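Local atomic coordinates of surface layer protein (Geobacillus stearothermophilus, PDB entry 2RA1), a protein that builds the crystalline surface layer around the bacterial cell, its N-terminal part, described here, probably attaching the layer to cell-wall sugar polymers. Residues Tyr99-Asp104 and Ser154-Asp159; Asp165-Asp170 and Lys205-Phe210; Asp347-Val352 and Gln378-Asn383; Lys387-Val392 and Asn405-Val410. All coordinates share one frame; numbering follows the deposited sequence.

Contact 1. Residues Tyr99-Asp104 and Ser154-Asp159; sequences YATKLD and STFKAD
Phe156 sets its CG beside its own backbone N and anti to the carbonyl carbon (chi1 -59°), which aims the ring at helix 89-115, while Asp104 swings its CG anti to its backbone N (chi1 -159°) and comes to the rim of that ring. The two residues meet where helices 89-115 and 146-166 of the triple coiled-coil cross, with the axes of the two short segments 8.2 Å apart and 46° from parallel. Phe156 lies within a wider pi-type turn at 154-157, and its ring is the chief apolar group of the contact. Its stem lies over the backbone of the partner helix: CB is 3.3 Å from Ala100 O, an oxygen already taken by the helical bond from Asp104 N. The methyl CB of Ala100 touches the ring obliquely at CD1 (3.5 Å). Thr101 CG2 comes over one ring face, near CZ at 4.1 Å, and the methyl of Thr155, from the same helix as the ring, covers the opposite face. Asp104 crosses the ring at about a right angle, its CB 3.8 Å from Phe156 CD2 and its CG at the ring edge. Deeper between the helices, Leu103 CD1 lies on Lys157 CA and CB, beside Leu133 of helix 119-135, the third helix here. Asp104 has its strongest polar partner in Arg107, a salt bridge on its own helix that probably eases the nearness of Asp159. A single water also joins the helices, donating one hydrogen bond to Asp104 OD1 at 2.7 Å and the other to Phe156 O.

Contact 2. Residues Asp165-Asp170 and Lys205-Phe210; sequences DRLIYD and KVTDAF
A buried carboxylate, that of Asp170, takes hold of one residue twice: Thr207 donates its backbone N to Asp170 OD1 (2.8 Å, N-H...O angle 158°) and its OG1 to Asp170 OD2 (2.8 Å). Both donors arrive on the syn side of the carboxylate, OG1 on the syn lone pair and N 17° out of the plane. The same hydroxyl oxygen accepts from Ala209 N, an ST turn that curls the loop toward helix 211-228. Phe210, at the N-cap position of that helix, turns its ring edge to the acid; CD1 is 3.5 Å from Asp170 OD2, and the ring and carboxylate planes are nearly perpendicular. One water completes the junction, donating to Asp170 OD2 and Thr207 O while accepting from Phe210 N. The second grip is apolar: Lys205 CB sits squarely over the Tyr169 ring, 3.8 Å from its centroid, as a CH-pi contact, and CD continues over the CE2 side before the chain bends away toward Gln201 O. Thr207 CG2 presses on Arg166 O, at the break between helices 146-166 and 168-185, where the spectrin-like repeat region begins. OD1 thus has one hydrogen bond, from Thr207 N, and OD2 two, from Thr207 OG1 and the water, which is consistent with a carboxylate that stays ionised despite its burial.

Contact 3. Residues Asp347-Val352 and Gln378-Asn383; sequences DLTKYV and QGKFIN
Asp347 and Phe381 form the antiparallel non-hydrogen-bonded pair of a short two-stranded ladder, 346-347 against 381-382, with CA atoms 4.5 Å apart. The Asp347 side chain lies over a face of the Phe381 ring, CB 3.5 Å from CE2, and the carboxylate is inclined to the ring by 44°. Next to the pair, Leu348 N donates to Lys380 O at 2.8 Å in a nearly straight bond (N-H...O 171°). Lys380 and Phe381 both face Thr377 in a classic beta bulge, while the 347-352 chain leaves the ladder through an Asx turn into the 3-10 segment 348-350. In that turn Asp347 holds its CG anti to the backbone N (chi1 -176°), and OD1 accepts both Thr349 N (3.0 Å) and Thr349 OG1 (2.7 Å) from the same face of the carboxylate. Lys350 NZ in turn donates to Thr349 OG1 and makes a long salt bridge to Asp347 OD2. The extended Lys380 chain crosses the acid, with CG 3.6 Å from Asp347 OD1, and its CB and CD rest against Thr349 CG2. Leu348 CD2 meets Ile382 CG1 at 4.2 Å, and both side chains also touch Leu376 and Val392.

Contact 4. Residues Lys387-Val392 and Asn405-Val410; sequences KKSVIV and NVILAV
Val390 and Leu408 are a hydrogen-bonded pair of the antiparallel hairpin 389-397/406-410, each backbone N donating to the other's O (Val390 N to Leu408 O 2.9 Å, Leu408 N to Val390 O 2.7 Å). Val392 and Val406 repeat this two-bond ring. A fifth bond, Val410 N to Lys388 O (2.8 Å), differs: its donor stands 61° above the carbonyl plane, at Lys388, the loop residue just before strand 389-397. CA-H...O contacts fill in at the non-hydrogen-bonded positions, among them Ile391 CA to Val406 O at 3.3 Å. Apolar contacts divide between the two faces. On one, Val392 CG2 meets Leu408 CD1 at 3.5 Å, crossing it at about a right angle, and Val390 CG1 meets Val410 CG2 at 4.1 Å. On the other, Ile391 CG1 lies 3.9 Å from Ile407 CB; Ile407 CG1, anti to its backbone N (chi1 174°), carries CD1 to Ser389 OG. The Val390, Val392 and Leu408 face is buried, under Leu340 and Phe335. Strand 406-410 has the short parallel strand 339-340 along its outer side, bonded through Ala409, and strand 389-397 has the antiparallel strand 367-372 beyond it.

In the fold
The four contacts follow the chain in series along an elongated molecule. Contacts 1 and 2 belong to the helical part and share helix 146-166: their centres lie 21 Å apart and their nearest atoms about 6 Å, so they do not touch. Contacts 3 and 4 belong to the C-terminal beta domain of this fragment, at the far end from the helices, their centres 13 Å apart, and they do touch: Leu348 CD1 packs on Val392 CG1 (3.9 Å) and Ile382 CD1 on Val390 CG2 (4.0 Å), joining the short ladder to the buried face of the hairpin. Contact 1 and contact 4 are the most distant pair, 78 Å between centres, on opposite sides of the chain's centre.

Contact 1. Residues Tyr99-Asp104 and Ser154-Asp159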
loop_
_atom_site.group_PDB
_atom_site.type_symbol
_atom_site.label_atom_id
_atom_site.label_comp_id
_atom_site.label_asym_id
_atom_site.label_seq_id
_atom_site.Cartn_x
_atom_site.Cartn_y
_atom_site.Cartn_z
ATOM N N TYR A 99 18.373 23.609 -17.582
ATOM C CA TYR A 99 17.385 22.617 -17.203
ATOM C C TYR A 99 17.913 21.804 -16.028
ATOM O O TYR A 99 17.213 21.588 -15.037
ATOM C CB TYR A 99 17.063 21.695 -18.362
ATOM C CG TYR A 99 16.368 20.407 -17.954
ATOM C CD1 TYR A 99 15.056 20.413 -17.521
ATOM C CD2 TYR A 99 17.035 19.188 -17.995
ATOM C CE1 TYR A 99 14.411 19.247 -17.147
ATOM C CE2 TYR A 99 16.403 18.013 -17.637
ATOM C CZ TYR A 99 15.084 18.044 -17.213
ATOM O OH TYR A 99 14.435 16.867 -16.847
ATOM N N ALA A 100 19.161 21.375 -16.151
ATOM C CA ALA A 100 19.816 20.537 -15.158
ATOM C C ALA A 100 20.015 21.205 -13.782
ATOM O O ALA A 100 19.878 20.543 -12.754
ATOM C CB ALA A 100 21.137 20.019 -15.703
ATOM N N THR A 101 20.321 22.502 -13.758
ATOM C CA THR A 101 20.545 23.197 -12.486
ATOM C C THR A 101 19.228 23.575 -11.832
ATOM O O THR A 101 19.169 23.756 -10.607
ATOM C CB THR A 101 21.425 24.484 -12.617
ATOM O OG1 THR A 101 20.730 25.484 -13.370
ATOM C CG2 THR A 101 22.730 24.172 -13.273
ATOM N N LYS A 102 18.179 23.713 -12.645
ATOM C CA LYS A 102 16.835 23.841 -12.086
ATOM C C LYS A 102 16.429 22.521 -11.416
ATOM O O LYS A 102 15.918 22.504 -10.309
ATOM C CB LYS A 102 15.821 24.246 -13.138
ATOM C CG LYS A 102 14.462 24.559 -12.559
ATOM C CD LYS A 102 13.438 24.825 -13.662
ATOM C CE LYS A 102 12.127 25.352 -13.086
ATOM N NZ LYS A 102 11.096 25.579 -14.151
ATOM N N LEU A 103 16.695 21.403 -12.062
ATOM C CA LEU A 103 16.501 20.135 -11.382
ATOM C C LEU A 103 17.172 20.141 -10.007
ATOM O O LEU A 103 16.546 19.799 -9.007
ATOM C CB LEU A 103 17.040 18.965 -12.215
ATOM C CG LEU A 103 16.106 18.372 -13.260
ATOM C CD1 LEU A 103 16.767 17.125 -13.855
ATOM C CD2 LEU A 103 14.745 18.021 -12.650
ATOM N N ASP A 104 18.448 20.513 -9.965
ATOM C CA ASP A 104 19.243 20.460 -8.735
ATOM C C ASP A 104 18.622 21.346 -7.659
ATOM O O ASP A 104 18.504 20.955 -6.487
ATOM C CB ASP A 104 20.682 20.895 -9.019
ATOM C CG ASP A 104 21.671 20.412 -7.968
ATOM O OD1 ASP A 104 21.435 19.378 -7.323
ATOM O OD2 ASP A 104 22.715 21.062 -7.804
ATOM N N SER A 154 24.569 12.589 -14.800
ATOM C CA SER A 154 25.199 12.154 -13.555
ATOM C C SER A 154 25.332 13.279 -12.521
ATOM O O SER A 154 25.081 13.087 -11.324
ATOM C CB SER A 154 26.569 11.502 -13.816
ATOM O OG SER A 154 27.483 12.400 -14.424
ATOM N N THR A 155 25.726 14.453 -12.991
ATOM C CA THR A 155 25.957 15.567 -12.098
ATOM C C THR A 155 24.668 15.994 -11.391
ATOM O O THR A 155 24.643 16.123 -10.165
ATOM C CB THR A 155 26.609 16.754 -12.835
ATOM O OG1 THR A 155 27.898 16.362 -13.332
ATOM C CG2 THR A 155 26.781 17.920 -11.897
ATOM N N PHE A 156 23.598 16.167 -12.159
ATOM C CA PHE A 156 22.389 16.827 -11.673
ATOM C C PHE A 156 21.141 15.950 -11.667
ATOM O O PHE A 156 20.300 16.048 -10.756
ATOM C CB PHE A 156 22.082 18.054 -12.537
ATOM C CG PHE A 156 23.194 19.072 -12.565
ATOM C CD1 PHE A 156 23.950 19.266 -13.715
ATOM C CD2 PHE A 156 23.477 19.844 -11.442
ATOM C CE1 PHE A 156 24.975 20.226 -13.742
ATOM C CE2 PHE A 156 24.495 20.785 -11.459
ATOM C CZ PHE A 156 25.248 20.978 -12.617
ATOM N N LYS A 157 20.989 15.128 -12.700
ATOM C CA LYS A 157 19.711 14.471 -12.913
ATOM C C LYS A 157 19.467 13.286 -11.979
ATOM O O LYS A 157 18.377 13.150 -11.424
ATOM C CB LYS A 157 19.553 14.028 -14.362
ATOM C CG LYS A 157 18.324 13.168 -14.552
ATOM C CD LYS A 157 17.843 13.159 -15.975
ATOM C CE LYS A 157 16.558 12.345 -16.089
ATOM N NZ LYS A 157 16.367 11.869 -17.487
ATOM N N ALA A 158 20.498 12.454 -11.808
ATOM C CA ALA A 158 20.418 11.226 -11.005
ATOM C C ALA A 158 19.974 11.458 -9.556
ATOM O O ALA A 158 19.171 10.696 -9.023
ATOM C CB ALA A 158 21.755 10.482 -11.036
ATOM N N ASP A 159 20.506 12.509 -8.935
ATOM C CA ASP A 159 20.150 12.895 -7.576
ATOM C C ASP A 159 18.696 13.302 -7.502
ATOM O O ASP A 159 18.001 12.942 -6.560
ATOM C CB ASP A 159 21.007 14.078 -7.107
ATOM C CG ASP A 159 22.455 13.696 -6.853
ATOM O OD1 ASP A 159 23.346 14.581 -6.983
ATOM O OD2 ASP A 159 22.704 12.515 -6.531
HETATM O O HOH W 1 20.700 17.138 -8.537
#

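Contact 2. Residues Asp165-Asp170 and Lys205-Phe210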
loop_
_atom_site.group_PDB
_atom_site.type_symbol
_atom_site.label_atom_id
_atom_site.label_comp_id
_atom_site.label_asym_id
_atom_site.label_seq_id
_atom_site.Cartn_x
_atom_site.Cartn_y
_atom_site.Cartn_z
ATOM N N ASP A 165 11.850 9.570 -6.482
ATOM C CA ASP A 165 11.384 8.185 -6.351
ATOM C C ASP A 165 11.140 7.812 -4.901
ATOM O O ASP A 165 10.137 7.171 -4.567
ATOM C CB ASP A 165 12.392 7.210 -6.951
ATOM C CG ASP A 165 12.386 7.220 -8.461
ATOM O OD1 ASP A 165 11.383 7.656 -9.067
ATOM O OD2 ASP A 165 13.395 6.795 -9.045
ATOM N N ARG A 166 12.051 8.249 -4.041
ATOM C CA ARG A 166 12.052 7.860 -2.645
ATOM C C ARG A 166 10.781 8.315 -1.924
ATOM O O ARG A 166 10.369 7.720 -0.921
ATOM C CB ARG A 166 13.318 8.403 -1.970
ATOM C CG ARG A 166 13.305 8.451 -0.478
ATOM C CD ARG A 166 14.626 9.013 0.038
ATOM N NE ARG A 166 15.776 8.432 -0.653
ATOM C CZ ARG A 166 16.720 9.143 -1.267
ATOM N NH1 ARG A 166 16.662 10.469 -1.273
ATOM N NH2 ARG A 166 17.735 8.525 -1.863
ATOM N N LEU A 167 10.149 9.354 -2.465
ATOM C CA LEU A 167 8.990 9.978 -1.846
ATOM C C LEU A 167 7.635 9.543 -2.396
ATOM O O LEU A 167 6.621 10.113 -2.008
ATOM C CB LEU A 167 9.101 11.480 -2.039
ATOM C CG LEU A 167 9.622 12.294 -0.844
ATOM C CD1 LEU A 167 10.297 11.410 0.195
ATOM C CD2 LEU A 167 10.551 13.386 -1.337
ATOM N N ILE A 168 7.603 8.588 -3.323
ATOM C CA ILE A 168 6.350 8.300 -4.043
ATOM C C ILE A 168 5.248 7.764 -3.122
ATOM O O ILE A 168 4.073 8.119 -3.270
ATOM C CB ILE A 168 6.556 7.339 -5.262
ATOM C CG1 ILE A 168 5.235 7.114 -6.002
ATOM C CG2 ILE A 168 7.134 6.003 -4.837
ATOM C CD1 ILE A 168 5.397 6.505 -7.370
ATOM N N TYR A 169 5.630 6.922 -2.165
ATOM C CA TYR A 169 4.667 6.384 -1.216
ATOM C C TYR A 169 4.065 7.505 -0.396
ATOM O O TYR A 169 2.839 7.566 -0.227
ATOM C CB TYR A 169 5.315 5.331 -0.323
ATOM C CG TYR A 169 5.741 4.100 -1.090
ATOM C CD1 TYR A 169 7.073 3.877 -1.397
ATOM C CD2 TYR A 169 4.811 3.150 -1.502
ATOM C CE1 TYR A 169 7.475 2.745 -2.099
ATOM C CE2 TYR A 169 5.206 2.017 -2.218
ATOM C CZ TYR A 169 6.541 1.824 -2.512
ATOM O OH TYR A 169 6.949 0.712 -3.206
ATOM N N ASP A 170 4.920 8.407 0.094
ATOM C CA ASP A 170 4.451 9.525 0.922
ATOM C C ASP A 170 3.377 10.325 0.174
ATOM O O ASP A 170 2.318 10.645 0.713
ATOM C CB ASP A 170 5.605 10.479 1.295
ATOM C CG ASP A 170 6.713 9.802 2.107
ATOM O OD1 ASP A 170 6.790 8.562 2.113
ATOM O OD2 ASP A 170 7.528 10.520 2.729
ATOM N N LYS A 205 4.974 2.043 3.927
ATOM C CA LYS A 205 6.191 2.332 3.170
ATOM C C LYS A 205 6.575 3.817 3.126
ATOM O O LYS A 205 7.591 4.174 2.550
ATOM C CB LYS A 205 6.104 1.730 1.768
ATOM C CG LYS A 205 6.212 0.214 1.779
ATOM C CD LYS A 205 5.541 -0.403 0.569
ATOM C CE LYS A 205 4.848 -1.717 0.926
ATOM N NZ LYS A 205 3.520 -1.811 0.247
ATOM N N VAL A 206 5.777 4.684 3.735
ATOM C CA VAL A 206 6.159 6.088 3.778
ATOM C C VAL A 206 7.520 6.205 4.470
ATOM O O VAL A 206 7.912 5.323 5.229
ATOM C CB VAL A 206 5.103 6.987 4.488
ATOM C CG1 VAL A 206 3.758 6.913 3.768
ATOM C CG2 VAL A 206 4.947 6.583 5.936
ATOM N N THR A 207 8.243 7.279 4.169
ATOM C CA THR A 207 9.534 7.549 4.786
ATOM C C THR A 207 9.331 8.198 6.140
ATOM O O THR A 207 8.208 8.402 6.584
ATOM C CB THR A 207 10.368 8.555 3.958
ATOM O OG1 THR A 207 9.853 9.878 4.163
ATOM C CG2 THR A 207 10.312 8.216 2.487
ATOM N N ASP A 208 10.434 8.547 6.784
ATOM C CA ASP A 208 10.383 9.204 8.080
ATOM C C ASP A 208 9.918 10.649 8.031
ATOM O O ASP A 208 9.366 11.161 8.993
ATOM C CB ASP A 208 11.745 9.117 8.746
ATOM C CG ASP A 208 11.977 7.768 9.394
ATOM O OD1 ASP A 208 10.980 7.117 9.754
ATOM O OD2 ASP A 208 13.146 7.357 9.549
ATOM N N ALA A 209 10.129 11.301 6.901
ATOM C CA ALA A 209 9.884 12.735 6.782
ATOM C C ALA A 209 8.517 13.208 7.297
ATOM O O ALA A 209 8.422 14.254 7.943
ATOM C CB ALA A 209 10.097 13.169 5.339
ATOM N N PHE A 210 7.464 12.450 7.007
ATOM C CA PHE A 210 6.110 12.884 7.347
ATOM C C PHE A 210 5.299 11.738 7.951
ATOM O O PHE A 210 4.072 11.751 7.901
ATOM C CB PHE A 210 5.360 13.388 6.101
ATOM C CG PHE A 210 6.194 14.214 5.159
ATOM C CD1 PHE A 210 6.747 13.644 4.022
ATOM C CD2 PHE A 210 6.405 15.567 5.398
ATOM C CE1 PHE A 210 7.516 14.397 3.144
ATOM C CE2 PHE A 210 7.173 16.330 4.530
ATOM C CZ PHE A 210 7.735 15.750 3.401
HETATM O O HOH W 2 6.820 10.190 5.586
#

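Contact 3. Residues Asp347-Val352 and Gln378-Asn383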
loop_
_atom_site.group_PDB
_atom_site.type_symbol
_atom_site.label_atom_id
_atom_site.label_comp_id
_atom_site.label_asym_id
_atom_site.label_seq_id
_atom_site.Cartn_x
_atom_site.Cartn_y
_atom_site.Cartn_z
ATOM N N ASP A 347 -3.564 -32.835 28.904
ATOM C CA ASP A 347 -4.963 -32.842 28.488
ATOM C C ASP A 347 -5.189 -33.882 27.384
ATOM O O ASP A 347 -4.754 -33.708 26.252
ATOM C CB ASP A 347 -5.355 -31.443 27.995
ATOM C CG ASP A 347 -6.824 -31.328 27.624
ATOM O OD1 ASP A 347 -7.498 -32.353 27.518
ATOM O OD2 ASP A 347 -7.305 -30.198 27.419
ATOM N N LEU A 348 -5.883 -34.956 27.725
ATOM C CA LEU A 348 -6.157 -36.034 26.789
ATOM C C LEU A 348 -7.047 -35.692 25.571
ATOM O O LEU A 348 -6.970 -36.373 24.548
ATOM C CB LEU A 348 -6.744 -37.220 27.553
ATOM C CG LEU A 348 -5.739 -37.906 28.476
ATOM C CD1 LEU A 348 -6.387 -39.093 29.143
ATOM C CD2 LEU A 348 -4.527 -38.351 27.700
ATOM N N THR A 349 -7.894 -34.666 25.685
ATOM C CA THR A 349 -8.725 -34.230 24.557
ATOM C C THR A 349 -7.890 -33.660 23.393
ATOM O O THR A 349 -8.356 -33.573 22.262
ATOM C CB THR A 349 -9.808 -33.200 24.981
ATOM O OG1 THR A 349 -9.180 -32.018 25.467
ATOM C CG2 THR A 349 -10.681 -33.758 26.079
ATOM N N LYS A 350 -6.649 -33.284 23.670
ATOM C CA LYS A 350 -5.783 -32.728 22.641
ATOM C C LYS A 350 -5.082 -33.844 21.886
ATOM O O LYS A 350 -4.305 -33.579 20.980
ATOM C CB LYS A 350 -4.733 -31.828 23.292
ATOM C CG LYS A 350 -5.312 -30.769 24.218
ATOM C CD LYS A 350 -5.777 -29.533 23.463
ATOM C CE LYS A 350 -6.944 -28.841 24.161
ATOM N NZ LYS A 350 -8.270 -29.513 23.926
ATOM N N TYR A 351 -5.340 -35.099 22.264
ATOM C CA TYR A 351 -4.574 -36.201 21.690
ATOM C C TYR A 351 -5.426 -37.190 20.975
ATOM O O TYR A 351 -5.009 -38.296 20.641
ATOM C CB TYR A 351 -3.734 -36.881 22.759
ATOM C CG TYR A 351 -2.591 -35.994 23.120
ATOM C CD1 TYR A 351 -2.715 -35.048 24.133
ATOM C CD2 TYR A 351 -1.416 -36.031 22.384
ATOM C CE1 TYR A 351 -1.675 -34.193 24.438
ATOM C CE2 TYR A 351 -0.378 -35.182 22.676
ATOM C CZ TYR A 351 -0.506 -34.272 23.710
ATOM O OH TYR A 351 0.545 -33.437 23.998
ATOM N N VAL A 352 -6.634 -36.774 20.692
ATOM C CA VAL A 352 -7.591 -37.730 20.218
ATOM C C VAL A 352 -8.396 -37.077 19.082
ATOM O O VAL A 352 -8.681 -35.880 19.113
ATOM C CB VAL A 352 -8.419 -38.185 21.432
ATOM C CG1 VAL A 352 -9.726 -37.397 21.542
ATOM C CG2 VAL A 352 -8.609 -39.674 21.421
ATOM N N GLN A 378 -10.262 -33.038 36.356
ATOM C CA GLN A 378 -11.222 -32.419 35.430
ATOM C C GLN A 378 -11.724 -33.392 34.375
ATOM O O GLN A 378 -12.235 -32.977 33.350
ATOM C CB GLN A 378 -10.638 -31.183 34.755
ATOM C CG GLN A 378 -10.426 -30.043 35.729
ATOM C CD GLN A 378 -9.674 -28.899 35.115
ATOM O OE1 GLN A 378 -9.873 -28.576 33.939
ATOM N NE2 GLN A 378 -8.810 -28.265 35.901
ATOM N N GLY A 379 -11.589 -34.687 34.638
ATOM C CA GLY A 379 -12.052 -35.697 33.703
ATOM C C GLY A 379 -11.202 -35.911 32.450
ATOM O O GLY A 379 -11.539 -36.772 31.634
ATOM N N LYS A 380 -10.098 -35.166 32.307
ATOM C CA LYS A 380 -9.319 -35.182 31.065
ATOM C C LYS A 380 -7.801 -35.032 31.209
ATOM O O LYS A 380 -7.079 -35.351 30.273
ATOM C CB LYS A 380 -9.845 -34.136 30.070
ATOM C CG LYS A 380 -9.555 -32.700 30.457
ATOM C CD LYS A 380 -10.452 -31.730 29.700
ATOM C CE LYS A 380 -10.140 -30.288 30.057
ATOM N NZ LYS A 380 -11.232 -29.352 29.687
ATOM N N PHE A 381 -7.318 -34.552 32.355
ATOM C CA PHE A 381 -5.875 -34.380 32.573
ATOM C C PHE A 381 -5.230 -35.556 33.286
ATOM O O PHE A 381 -5.769 -36.057 34.283
ATOM C CB PHE A 381 -5.619 -33.134 33.412
ATOM C CG PHE A 381 -5.844 -31.844 32.678
ATOM C CD1 PHE A 381 -7.055 -31.176 32.778
ATOM C CD2 PHE A 381 -4.841 -31.290 31.903
ATOM C CE1 PHE A 381 -7.266 -29.980 32.111
ATOM C CE2 PHE A 381 -5.047 -30.082 31.220
ATOM C CZ PHE A 381 -6.257 -29.435 31.322
ATOM N N ILE A 382 -4.077 -36.004 32.795
ATOM C CA ILE A 382 -3.265 -36.968 33.553
ATOM C C ILE A 382 -1.798 -36.559 33.757
ATOM O O ILE A 382 -1.236 -35.791 32.991
ATOM C CB ILE A 382 -3.325 -38.420 32.989
ATOM C CG1 ILE A 382 -2.796 -38.501 31.548
ATOM C CG2 ILE A 382 -4.729 -38.986 33.099
ATOM C CD1 ILE A 382 -2.450 -39.928 31.116
ATOM N N ASN A 383 -1.191 -37.099 34.802
ATOM C CA ASN A 383 0.199 -36.837 35.124
ATOM C C ASN A 383 1.087 -37.995 34.656
ATOM O O ASN A 383 1.014 -39.097 35.190
ATOM C CB ASN A 383 0.315 -36.662 36.639
ATOM C CG ASN A 383 1.697 -36.222 37.077
ATOM O OD1 ASN A 383 2.691 -36.459 36.394
ATOM N ND2 ASN A 383 1.760 -35.562 38.219
#

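Contact 4. Residues Lys387-Val392 and Asn405-Val410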
loop_
_atom_site.group_PDB
_atom_site.type_symbol
_atom_site.label_atom_id
_atom_site.label_comp_id
_atom_site.label_asym_id
_atom_site.label_seq_id
_atom_site.Cartn_x
_atom_site.Cartn_y
_atom_site.Cartn_z
ATOM N N LYS A 387 6.834 -41.662 34.170
ATOM C CA LYS A 387 6.249 -42.873 33.609
ATOM C C LYS A 387 6.743 -43.113 32.192
ATOM O O LYS A 387 7.022 -42.174 31.451
ATOM C CB LYS A 387 4.718 -42.825 33.675
ATOM C CG LYS A 387 4.172 -43.077 35.083
ATOM C CD LYS A 387 2.763 -42.549 35.268
ATOM C CE LYS A 387 2.534 -42.033 36.693
ATOM N NZ LYS A 387 2.998 -40.600 36.866
ATOM N N LYS A 388 6.868 -44.381 31.824
ATOM C CA LYS A 388 7.273 -44.726 30.474
ATOM C C LYS A 388 6.090 -45.215 29.638
ATOM O O LYS A 388 6.156 -45.232 28.401
ATOM C CB LYS A 388 8.425 -45.729 30.508
ATOM C CG LYS A 388 9.784 -45.037 30.646
ATOM C CD LYS A 388 10.256 -44.533 29.279
ATOM C CE LYS A 388 10.857 -43.125 29.352
ATOM N NZ LYS A 388 12.188 -43.106 29.972
ATOM N N SER A 389 4.999 -45.579 30.313
ATOM C CA SER A 389 3.740 -45.909 29.638
ATOM C C SER A 389 2.552 -45.469 30.471
ATOM O O SER A 389 2.683 -45.221 31.674
ATOM C CB SER A 389 3.606 -47.412 29.393
ATOM O OG SER A 389 3.160 -48.052 30.577
ATOM N N VAL A 390 1.391 -45.371 29.828
ATOM C CA VAL A 390 0.128 -45.232 30.551
ATOM C C VAL A 390 -0.965 -45.860 29.714
ATOM O O VAL A 390 -0.788 -46.095 28.526
ATOM C CB VAL A 390 -0.237 -43.764 30.843
ATOM C CG1 VAL A 390 0.876 -43.078 31.666
ATOM C CG2 VAL A 390 -0.505 -43.013 29.525
ATOM N N ILE A 391 -2.102 -46.118 30.339
ATOM C CA ILE A 391 -3.216 -46.693 29.631
ATOM C C ILE A 391 -4.400 -45.748 29.664
ATOM O O ILE A 391 -4.731 -45.193 30.700
ATOM C CB ILE A 391 -3.622 -48.023 30.250
ATOM C CG1 ILE A 391 -2.551 -49.073 29.935
ATOM C CG2 ILE A 391 -5.015 -48.435 29.720
ATOM C CD1 ILE A 391 -2.723 -50.358 30.701
ATOM N N VAL A 392 -5.023 -45.543 28.515
ATOM C CA VAL A 392 -6.080 -44.549 28.426
ATOM C C VAL A 392 -7.165 -45.054 27.490
ATOM O O VAL A 392 -6.938 -45.952 26.668
ATOM C CB VAL A 392 -5.550 -43.206 27.906
ATOM C CG1 VAL A 392 -4.579 -42.589 28.889
ATOM C CG2 VAL A 392 -4.843 -43.415 26.575
ATOM N N ASN A 405 -9.194 -49.701 25.431
ATOM C CA ASN A 405 -7.987 -49.439 26.223
ATOM C C ASN A 405 -6.735 -49.474 25.370
ATOM O O ASN A 405 -6.499 -50.415 24.605
ATOM C CB ASN A 405 -7.858 -50.409 27.401
ATOM C CG ASN A 405 -8.840 -50.109 28.496
ATOM O OD1 ASN A 405 -9.331 -48.987 28.605
ATOM N ND2 ASN A 405 -9.158 -51.114 29.299
ATOM N N VAL A 406 -5.961 -48.404 25.460
ATOM C CA VAL A 406 -4.774 -48.267 24.627
ATOM C C VAL A 406 -3.617 -47.926 25.542
ATOM O O VAL A 406 -3.732 -47.059 26.409
ATOM C CB VAL A 406 -4.939 -47.165 23.557
ATOM C CG1 VAL A 406 -3.678 -47.058 22.724
ATOM C CG2 VAL A 406 -6.175 -47.425 22.648
ATOM N N ILE A 407 -2.516 -48.631 25.384
ATOM C CA ILE A 407 -1.333 -48.304 26.161
ATOM C C ILE A 407 -0.456 -47.365 25.333
ATOM O O ILE A 407 -0.063 -47.699 24.222
ATOM C CB ILE A 407 -0.584 -49.585 26.655
ATOM C CG1 ILE A 407 0.726 -49.224 27.339
ATOM C CG2 ILE A 407 -0.305 -50.538 25.511
ATOM C CD1 ILE A 407 1.198 -50.286 28.331
ATOM N N LEU A 408 -0.194 -46.172 25.861
ATOM C CA LEU A 408 0.595 -45.167 25.136
ATOM C C LEU A 408 1.950 -45.006 25.779
ATOM O O LEU A 408 2.051 -44.995 27.012
ATOM C CB LEU A 408 -0.124 -43.809 25.107
ATOM C CG LEU A 408 -1.512 -43.820 24.456
ATOM C CD1 LEU A 408 -2.155 -42.458 24.534
ATOM C CD2 LEU A 408 -1.406 -44.265 23.019
ATOM N N ALA A 409 2.993 -44.891 24.955
ATOM C CA ALA A 409 4.333 -44.631 25.476
ATOM C C ALA A 409 4.334 -43.235 26.042
ATOM O O ALA A 409 3.516 -42.409 25.653
ATOM C CB ALA A 409 5.403 -44.755 24.379
ATOM N N VAL A 410 5.240 -42.970 26.970
ATOM C CA VAL A 410 5.535 -41.591 27.370
ATOM C C VAL A 410 6.945 -41.194 26.976
ATOM O O VAL A 410 7.935 -41.726 27.480
ATOM C CB VAL A 410 5.353 -41.389 28.854
ATOM C CG1 VAL A 410 5.690 -39.963 29.229
ATOM C CG2 VAL A 410 3.926 -41.713 29.208
#